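Local atomic coordinates of uncharacterized egV family protein COG1307 (PDB entry 3JR7), a protein that is a DegV-family protein of unknown function that probably binds a lipid such as a fatty acid. Residues Lys23-Ser28 against Glu86-Ser91; Thr75-Thr80 against Leu183-Lys188; Asp246-Ile251 against Ala272-Phe277. All blocks are in the same frame, centred on the assembly; numbering follows the deposited sequence.

Contact 1. Residues Lys23-Ser28 against Glu86-Ser91; sequences KVIVDS and ERYMES
Lys-23 and Ser-91 supply the one hydrogen bond between these segments: NZ of Lys-23 donates to the backbone O of Ser-91 at 2.7 Å. The ammonium lies in the carbonyl plane on a lone pair, with a C=O...N angle of 143°. Much of the lysine chain is extended, but a bend about CG–CD (chi3 71°) turns CE out of the extended line, and chi4 near 180° carries NZ on, anti to CG. Beside it, Ile-25 sends its CD1 methyl against the hydroxyl of Ser-91, and the 3.0 Å between CD1 and OG is tight for carbon against oxygen. That hydroxyl is turned back into its own helix: Ser-91 OG donates to Tyr-88 O at 2.7 Å, again in the carbonyl plane, which fixes its rotation and leaves its flank to the methyl. The other branch, CG2 of Ile-25, approaches the tyrosine ring at its edge, 4.4 Å from Tyr-88 CE1. Farther along the strand, CB of Asp-27 lies 3.5 Å from Tyr-88 OH; the polar ends of these two residues meet through Ser-111 OG, which bonds to both Tyr-88 OH and Asp-27 OD2. Putting an alanine at Lys-23 would probably leave Ser-91 O without this donor and the Glu-43 carboxylate without its salt-bridge mate. The axes of strand 23-27 and helix 86-91 run nearly antiparallel, 10.5 Å apart, placing the helix over one face of the sheet. Ile-25 also touches Val-45 and Ile-99 of the flanking strands 42-51 and 98-103, while helix 111-126 packs on Tyr-88 through Ser-114 and Ala-115.

Contact 2. Residues Thr75-Thr80 against Leu183-Lys188; sequences TSCAKT and LDTLRK
Cys-77 meets helix 184-188 through its sulphur, which reaches Thr-185 and Lys-188 together; with 54 Å² buried by the helix, it is the residue most covered in this contact. SG lies 4.0 Å from CG2 of Thr-185 and the same 4.0 Å from CB of Lys-188. These two residues stand three positions apart, close to one turn of helix, so their methyl and methylene offer neighbouring carbon surfaces to one sulphur atom. The torsion that sets this up is chi1 of Cys-77, -173°, with SG anti to the backbone N. The backbones come nearest at Cys-77 and Thr-185, whose CA atoms are 6.2 Å apart.

Thr-185, with 39 Å² buried, divides its two branches between different partners. CG2 faces the sulphur and also comes to 4.2 Å from Ala-78 O, whereas OG1 is hydrogen-bonded to Asn-290 OD1. Lys-188, with 35 Å² buried, gives only the root of its side chain to the contact. Its amine leads away toward its own helix, where NZ makes a salt bridge with Asp-184 OD1 whose hydrogen bond is weak; because CD is modelled too close to Asp-184 O, the path of this chain is doubtful.

Two polar groups of segment 75-80 find a partner just past the helix. Ala-78 O accepts from Asn-189 ND2, and Lys-79 NZ, at 4.3 Å too far from Lys-188 O for a bond, pairs with Asn-189 OD1. The direct contact is therefore of the van der Waals kind, a polarisable thiol against aliphatic carbon, which implies little directional constraint between the segments; directional bonds nearby go to the side chains of Asn-189 and Asn-290.

Contact 3. Residues Asp246-Ile251 against Ala272-Phe277; sequences DKILAI and AVKSSF
Leu-249 bonds through both its backbone polar atoms: its N donates to Ser-275 O at 2.9 Å, and its O accepts from Phe-277 N at 3.0 Å. The ladder goes on with Ile-251 N to Phe-277 O, and Lys-274 N reaches Lys-247 O at 2.8 Å. CA-H...O contacts accompany it, among them Ser-276 CA to Leu-249 O.

The axes of 248-251 and 275-277 are 15° from parallel, as befits a beta-alpha-beta unit: helix 257-270 makes the crossover and strand 275-280 ends the sheet within this chain.

Apolar contacts occupy both faces. On that of Ile-248, Ala-250 and Phe-277, CB of Ala-250 sits over the phenylalanine ring in a CH-pi contact, 4.0 Å from its centroid, and Ile-248 CG2 meets the ring edge, 3.8 Å from Phe-277 CE2. Leu-145 of helix 141-155 covers Ile-248 and Ala-250. On the other face, Leu-249 CB packs 4.0 Å from Val-273 CG1, and the leucine side chain also touches Leu-267 of the crossover helix, whose Gln-264 binds Ser-276 OG.

A water mediates the remaining polar link, donating to Asp-246 O and accepting from Lys-274 NZ at 3.2 Å.

Contact 1 is the buried one; contacts 2 and 3 are partly buried. Contacts 1 and 2 both reach the same mixed sheet, through strands 22-27 and 79-81, and strand 79-81 is followed directly by helix 85-92 of contact 1; their centres are nonetheless 26 Å apart. Contact 3 belongs to the other sheet and lies across the chain's centre from contact 2. The chemistry changes accordingly. Strand against strand in 246-251 and 272-277 gives a backbone ladder and 525 Å² buried, whereas the strand-helix packing of contact 1 buries 223 Å² around a lysine-carbonyl bond, and contact 2 buries 161 Å², mainly round the Cys-77 sulphur.

Contact 1. Residues Lys23-Ser28 against Glu86-Ser91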
loop_
_atom_site.group_PDB
_atom_site.type_symbol
_atom_site.label_atom_id
_atom_site.label_comp_id
_atom_site.label_asym_id
_atom_site.label_seq_id
_atom_site.Cartn_x
_atom_site.Cartn_y
_atom_site.Cartn_z
ATOM N N LYS A 23 3.605 -9.495 16.318
ATOM C CA LYS A 23 3.073 -8.195 15.954
ATOM C C LYS A 23 3.345 -7.953 14.456
ATOM O O LYS A 23 4.402 -8.354 13.956
ATOM C CB LYS A 23 3.682 -7.113 16.834
ATOM C CG LYS A 23 3.022 -5.779 16.709
ATOM C CD LYS A 23 3.450 -4.795 17.828
ATOM C CE LYS A 23 4.908 -4.283 17.697
ATOM N NZ LYS A 23 5.334 -3.145 18.725
ATOM N N VAL A 24 2.405 -7.306 13.777
ATOM C CA VAL A 24 2.551 -6.871 12.374
ATOM C C VAL A 24 2.637 -5.369 12.298
ATOM O O VAL A 24 1.651 -4.652 12.589
ATOM C CB VAL A 24 1.394 -7.323 11.463
ATOM C CG1 VAL A 24 1.739 -7.016 9.971
ATOM C CG2 VAL A 24 1.085 -8.837 11.662
ATOM N N ILE A 25 3.825 -4.891 11.958
ATOM C CA ILE A 25 4.099 -3.476 11.816
ATOM C C ILE A 25 3.987 -3.126 10.322
ATOM O O ILE A 25 4.578 -3.782 9.491
ATOM C CB ILE A 25 5.524 -3.150 12.273
ATOM C CG1 ILE A 25 5.722 -3.567 13.761
ATOM C CG2 ILE A 25 5.844 -1.665 12.041
ATOM C CD1 ILE A 25 7.149 -3.627 14.156
ATOM N N VAL A 26 3.256 -2.091 10.006
ATOM C CA VAL A 26 3.013 -1.668 8.641
ATOM C C VAL A 26 3.319 -0.191 8.554
ATOM O O VAL A 26 2.895 0.576 9.437
ATOM C CB VAL A 26 1.547 -1.923 8.269
ATOM C CG1 VAL A 26 1.301 -1.601 6.771
ATOM C CG2 VAL A 26 1.176 -3.374 8.588
ATOM N N ASP A 27 4.063 0.256 7.535
ATOM C CA ASP A 27 4.245 1.689 7.403
ATOM C C ASP A 27 2.902 2.332 7.047
ATOM O O ASP A 27 1.957 1.647 6.656
ATOM C CB ASP A 27 5.391 2.103 6.457
ATOM C CG ASP A 27 5.118 1.804 4.980
ATOM O OD1 ASP A 27 3.953 1.864 4.503
ATOM O OD2 ASP A 27 6.121 1.600 4.269
ATOM N N SER A 28 2.796 3.645 7.257
ATOM C CA SER A 28 1.464 4.281 7.325
ATOM C C SER A 28 0.778 4.319 5.946
ATOM O O SER A 28 -0.398 4.528 5.839
ATOM C CB SER A 28 1.579 5.675 7.910
ATOM O OG SER A 28 2.335 6.495 7.075
ATOM N N GLU A 86 15.266 4.374 13.637
ATOM C CA GLU A 86 15.116 4.357 15.075
ATOM C C GLU A 86 13.676 4.126 15.453
ATOM O O GLU A 86 13.409 3.419 16.411
ATOM C CB GLU A 86 15.624 5.666 15.686
ATOM C CG GLU A 86 17.164 5.787 15.566
ATOM C CD GLU A 86 17.667 6.130 14.132
ATOM O OE1 GLU A 86 16.897 6.732 13.328
ATOM O OE2 GLU A 86 18.870 5.837 13.849
ATOM N N ARG A 87 12.749 4.719 14.699
ATOM C CA ARG A 87 11.355 4.451 14.934
ATOM C C ARG A 87 11.011 2.981 14.685
ATOM O O ARG A 87 10.187 2.413 15.388
ATOM C CB ARG A 87 10.461 5.292 14.045
ATOM C CG ARG A 87 9.240 5.818 14.773
ATOM C CD ARG A 87 9.398 7.336 15.058
ATOM N NE ARG A 87 10.020 7.932 13.871
ATOM C CZ ARG A 87 9.457 7.993 12.649
ATOM N NH1 ARG A 87 8.192 7.544 12.434
ATOM N NH2 ARG A 87 10.180 8.518 11.647
ATOM N N TYR A 88 11.583 2.383 13.648
ATOM C CA TYR A 88 11.298 0.976 13.386
ATOM C C TYR A 88 11.851 0.124 14.520
ATOM O O TYR A 88 11.173 -0.776 15.044
ATOM C CB TYR A 88 11.874 0.555 12.053
ATOM C CG TYR A 88 10.980 0.808 10.859
ATOM C CD1 TYR A 88 9.805 0.068 10.682
ATOM C CD2 TYR A 88 11.369 1.693 9.837
ATOM C CE1 TYR A 88 9.022 0.255 9.607
ATOM C CE2 TYR A 88 10.590 1.845 8.699
ATOM C CZ TYR A 88 9.411 1.128 8.619
ATOM O OH TYR A 88 8.620 1.251 7.523
HETATM N N MSE A 89 13.091 0.433 14.920
HETATM C CA MSE A 89 13.702 -0.304 16.040
HETATM C C MSE A 89 12.831 -0.299 17.279
HETATM O O MSE A 89 12.610 -1.339 17.902
HETATM C CB MSE A 89 15.094 0.236 16.388
HETATM C CG MSE A 89 15.787 -0.621 17.461
HETATM SE SE MSE A 89 17.335 0.271 18.244
HETATM C CE MSE A 89 16.336 1.300 19.588
ATOM N N GLU A 90 12.336 0.863 17.644
ATOM C CA GLU A 90 11.495 0.979 18.826
ATOM C C GLU A 90 10.206 0.156 18.694
ATOM O O GLU A 90 9.738 -0.425 19.672
ATOM C CB GLU A 90 11.175 2.457 19.110
ATOM C CG GLU A 90 12.422 3.274 19.513
ATOM C CD GLU A 90 12.249 4.811 19.429
ATOM O OE1 GLU A 90 11.101 5.287 19.238
ATOM O OE2 GLU A 90 13.281 5.534 19.552
ATOM N N SER A 91 9.641 0.075 17.490
ATOM C CA SER A 91 8.439 -0.738 17.274
ATOM C C SER A 91 8.722 -2.236 17.394
ATOM O O SER A 91 7.821 -3.021 17.679
ATOM C CB SER A 91 7.797 -0.437 15.923
ATOM O OG SER A 91 8.523 -1.051 14.827
#

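Contact 2. Residues Thr75-Thr80 against Leu183-Lys188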
loop_
_atom_site.group_PDB
_atom_site.type_symbol
_atom_site.label_atom_id
_atom_site.label_comp_id
_atom_site.label_asym_id
_atom_site.label_seq_id
_atom_site.Cartn_x
_atom_site.Cartn_y
_atom_site.Cartn_z
ATOM N N THR A 75 0.591 25.510 -4.233
ATOM C CA THR A 75 1.076 25.519 -5.590
ATOM C C THR A 75 2.260 24.561 -5.748
ATOM O O THR A 75 2.426 23.946 -6.798
ATOM C CB THR A 75 1.504 26.941 -6.009
ATOM O OG1 THR A 75 2.176 26.854 -7.262
ATOM C CG2 THR A 75 2.439 27.541 -4.998
ATOM N N SER A 76 3.072 24.405 -4.714
ATOM C CA SER A 76 4.151 23.448 -4.818
ATOM C C SER A 76 3.690 22.016 -4.406
ATOM O O SER A 76 2.846 21.783 -3.541
ATOM C CB SER A 76 5.335 23.897 -3.995
ATOM O OG SER A 76 4.887 24.117 -2.677
ATOM N N CYS A 77 4.277 21.078 -5.101
ATOM C CA CYS A 77 4.039 19.673 -4.939
ATOM C C CYS A 77 4.388 19.153 -3.518
ATOM O O CYS A 77 5.399 19.549 -2.935
ATOM C CB CYS A 77 4.925 19.031 -5.985
ATOM S SG CYS A 77 4.647 17.372 -6.084
ATOM N N ALA A 78 3.547 18.305 -2.935
ATOM C CA ALA A 78 3.841 17.728 -1.616
ATOM C C ALA A 78 5.129 16.872 -1.654
ATOM O O ALA A 78 5.495 16.354 -2.694
ATOM C CB ALA A 78 2.670 16.903 -1.105
ATOM N N LYS A 79 5.813 16.776 -0.523
ATOM C CA LYS A 79 7.022 15.927 -0.376
ATOM C C LYS A 79 6.727 15.011 0.783
ATOM O O LYS A 79 5.886 15.331 1.619
ATOM C CB LYS A 79 8.281 16.738 -0.049
ATOM C CG LYS A 79 8.758 17.702 -1.140
ATOM C CD LYS A 79 8.931 17.037 -2.529
ATOM C CE LYS A 79 8.466 17.989 -3.644
ATOM N NZ LYS A 79 8.750 17.511 -5.058
ATOM N N THR A 80 7.398 13.865 0.823
ATOM C CA THR A 80 7.141 12.880 1.875
ATOM C C THR A 80 8.474 12.334 2.407
ATOM O O THR A 80 9.526 12.496 1.763
ATOM C CB THR A 80 6.206 11.761 1.369
ATOM O OG1 THR A 80 6.737 11.127 0.195
ATOM C CG2 THR A 80 4.792 12.340 1.049
ATOM N N LEU A 183 -1.554 12.471 -11.849
ATOM C CA LEU A 183 -0.282 11.742 -11.725
ATOM C C LEU A 183 0.889 12.621 -11.361
ATOM O O LEU A 183 2.017 12.135 -11.206
ATOM C CB LEU A 183 0.059 11.023 -13.037
ATOM C CG LEU A 183 -0.713 9.751 -13.353
ATOM C CD1 LEU A 183 -0.576 9.471 -14.814
ATOM C CD2 LEU A 183 -0.175 8.589 -12.584
ATOM N N ASP A 184 0.642 13.925 -11.243
ATOM C CA ASP A 184 1.746 14.861 -11.111
ATOM C C ASP A 184 2.607 14.665 -9.849
ATOM O O ASP A 184 3.814 14.920 -9.900
ATOM C CB ASP A 184 1.257 16.308 -11.137
ATOM C CG ASP A 184 0.693 16.731 -12.502
ATOM O OD1 ASP A 184 0.717 15.964 -13.514
ATOM O OD2 ASP A 184 0.181 17.859 -12.536
ATOM N N THR A 185 2.006 14.283 -8.729
ATOM C CA THR A 185 2.790 14.114 -7.493
ATOM C C THR A 185 3.769 12.932 -7.653
ATOM O O THR A 185 4.961 13.059 -7.336
ATOM C CB THR A 185 1.895 13.954 -6.262
ATOM O OG1 THR A 185 0.888 14.984 -6.295
ATOM C CG2 THR A 185 2.723 14.080 -4.941
ATOM N N LEU A 186 3.293 11.831 -8.223
ATOM C CA LEU A 186 4.174 10.699 -8.559
ATOM C C LEU A 186 5.263 11.108 -9.556
ATOM O O LEU A 186 6.451 10.747 -9.405
ATOM C CB LEU A 186 3.372 9.499 -9.090
ATOM C CG LEU A 186 2.616 8.635 -8.037
ATOM C CD1 LEU A 186 1.506 7.775 -8.704
ATOM C CD2 LEU A 186 3.581 7.775 -7.113
ATOM N N ARG A 187 4.878 11.875 -10.571
ATOM C CA ARG A 187 5.835 12.245 -11.613
ATOM C C ARG A 187 6.902 13.160 -11.044
ATOM O O ARG A 187 8.092 12.885 -11.160
ATOM C CB ARG A 187 5.101 12.910 -12.785
ATOM C CG ARG A 187 6.022 13.623 -13.798
ATOM C CD ARG A 187 6.798 12.662 -14.665
ATOM N NE ARG A 187 5.899 11.848 -15.493
ATOM C CZ ARG A 187 6.262 10.790 -16.224
ATOM N NH1 ARG A 187 7.522 10.365 -16.262
ATOM N NH2 ARG A 187 5.331 10.143 -16.920
ATOM N N LYS A 188 6.461 14.207 -10.366
ATOM C CA LYS A 188 7.352 15.242 -9.873
ATOM C C LYS A 188 8.257 14.726 -8.746
ATOM O O LYS A 188 9.399 15.187 -8.596
ATOM C CB LYS A 188 6.547 16.496 -9.447
ATOM C CG LYS A 188 5.920 17.317 -10.667
ATOM C CD LYS A 188 4.959 16.472 -11.606
ATOM C CE LYS A 188 4.545 17.121 -12.957
ATOM N NZ LYS A 188 3.722 16.178 -13.834
#

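Contact 3. Residues Asp246-Ile251 against Ala272-Phe277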
loop_
_atom_site.group_PDB
_atom_site.type_symbol
_atom_site.label_atom_id
_atom_site.label_comp_id
_atom_site.label_asym_id
_atom_site.label_seq_id
_atom_site.Cartn_x
_atom_site.Cartn_y
_atom_site.Cartn_z
ATOM N N ASP A 246 -8.985 -18.077 -4.176
ATOM C CA ASP A 246 -8.150 -18.138 -2.977
ATOM C C ASP A 246 -7.811 -16.743 -2.441
ATOM O O ASP A 246 -7.093 -16.633 -1.422
ATOM C CB ASP A 246 -6.823 -18.859 -3.274
ATOM C CG ASP A 246 -7.011 -20.293 -3.757
ATOM O OD1 ASP A 246 -8.019 -20.929 -3.342
ATOM O OD2 ASP A 246 -6.151 -20.776 -4.559
ATOM N N LYS A 247 -8.289 -15.681 -3.096
ATOM C CA LYS A 247 -7.719 -14.380 -2.835
ATOM C C LYS A 247 -8.738 -13.348 -2.382
ATOM O O LYS A 247 -9.919 -13.431 -2.707
ATOM C CB LYS A 247 -6.950 -13.886 -4.079
ATOM C CG LYS A 247 -5.956 -14.935 -4.507
ATOM C CD LYS A 247 -5.082 -14.540 -5.616
ATOM C CE LYS A 247 -3.953 -15.583 -5.761
ATOM N NZ LYS A 247 -3.131 -15.310 -6.971
ATOM N N ILE A 248 -8.246 -12.380 -1.617
ATOM C CA ILE A 248 -9.033 -11.254 -1.191
ATOM C C ILE A 248 -8.655 -10.103 -2.130
ATOM O O ILE A 248 -7.474 -9.886 -2.437
ATOM C CB ILE A 248 -8.743 -10.908 0.283
ATOM C CG1 ILE A 248 -9.068 -12.118 1.182
ATOM C CG2 ILE A 248 -9.494 -9.663 0.700
ATOM C CD1 ILE A 248 -8.975 -11.825 2.730
ATOM N N LEU A 249 -9.661 -9.392 -2.634
ATOM C CA LEU A 249 -9.413 -8.255 -3.477
ATOM C C LEU A 249 -9.618 -6.982 -2.662
ATOM O O LEU A 249 -10.564 -6.861 -1.905
ATOM C CB LEU A 249 -10.326 -8.289 -4.709
ATOM C CG LEU A 249 -10.045 -7.145 -5.680
ATOM C CD1 LEU A 249 -9.977 -7.658 -7.152
ATOM C CD2 LEU A 249 -11.092 -6.079 -5.464
ATOM N N ALA A 250 -8.715 -6.036 -2.815
ATOM C CA ALA A 250 -8.774 -4.797 -2.078
ATOM C C ALA A 250 -8.816 -3.634 -3.013
ATOM O O ALA A 250 -8.137 -3.609 -4.057
ATOM C CB ALA A 250 -7.577 -4.661 -1.081
ATOM N N ILE A 251 -9.616 -2.646 -2.626
ATOM C CA ILE A 251 -9.739 -1.393 -3.362
ATOM C C ILE A 251 -9.565 -0.199 -2.419
ATOM O O ILE A 251 -10.255 -0.092 -1.422
ATOM C CB ILE A 251 -11.100 -1.278 -4.070
ATOM C CG1 ILE A 251 -11.300 -2.418 -5.055
ATOM C CG2 ILE A 251 -11.228 0.047 -4.819
ATOM C CD1 ILE A 251 -12.748 -2.674 -5.378
ATOM N N ALA A 272 -14.397 -14.390 -9.715
ATOM C CA ALA A 272 -14.910 -14.572 -8.362
ATOM C C ALA A 272 -13.731 -14.564 -7.382
ATOM O O ALA A 272 -12.757 -15.279 -7.567
ATOM C CB ALA A 272 -15.696 -15.941 -8.279
ATOM N N VAL A 273 -13.829 -13.800 -6.314
ATOM C CA VAL A 273 -12.779 -13.762 -5.296
ATOM C C VAL A 273 -13.318 -14.302 -4.012
ATOM O O VAL A 273 -14.500 -14.465 -3.898
ATOM C CB VAL A 273 -12.320 -12.327 -5.020
ATOM C CG1 VAL A 273 -11.501 -11.818 -6.173
ATOM C CG2 VAL A 273 -13.525 -11.449 -4.696
ATOM N N LYS A 274 -12.455 -14.538 -3.028
ATOM C CA LYS A 274 -12.901 -15.064 -1.765
ATOM C C LYS A 274 -13.758 -14.025 -1.110
ATOM O O LYS A 274 -14.813 -14.337 -0.563
ATOM C CB LYS A 274 -11.696 -15.381 -0.886
ATOM C CG LYS A 274 -12.086 -16.018 0.473
ATOM C CD LYS A 274 -10.959 -15.842 1.523
ATOM C CE LYS A 274 -9.777 -16.733 1.240
ATOM N NZ LYS A 274 -8.491 -16.121 1.764
ATOM N N SER A 275 -13.282 -12.781 -1.157
ATOM C CA SER A 275 -13.977 -11.640 -0.624
ATOM C C SER A 275 -13.261 -10.389 -1.111
ATOM O O SER A 275 -12.157 -10.459 -1.686
ATOM C CB SER A 275 -13.986 -11.657 0.923
ATOM O OG SER A 275 -12.669 -11.584 1.453
ATOM N N SER A 276 -13.893 -9.246 -0.882
ATOM C CA SER A 276 -13.251 -7.980 -1.188
ATOM C C SER A 276 -13.635 -6.898 -0.191
ATOM O O SER A 276 -14.643 -6.996 0.522
ATOM C CB SER A 276 -13.588 -7.533 -2.619
ATOM O OG SER A 276 -14.965 -7.166 -2.718
ATOM N N PHE A 277 -12.831 -5.850 -0.159
ATOM C CA PHE A 277 -13.167 -4.739 0.623
ATOM C C PHE A 277 -12.644 -3.470 0.026
ATOM O O PHE A 277 -11.723 -3.490 -0.804
ATOM C CB PHE A 277 -12.632 -4.936 2.039
ATOM C CG PHE A 277 -11.143 -4.977 2.129
ATOM C CD1 PHE A 277 -10.410 -3.802 2.256
ATOM C CD2 PHE A 277 -10.474 -6.189 2.116
ATOM C CE1 PHE A 277 -9.026 -3.833 2.347
ATOM C CE2 PHE A 277 -9.049 -6.224 2.247
ATOM C CZ PHE A 277 -8.354 -5.048 2.341
HETATM O O HOH W 1 -5.805 -17.743 1.183
#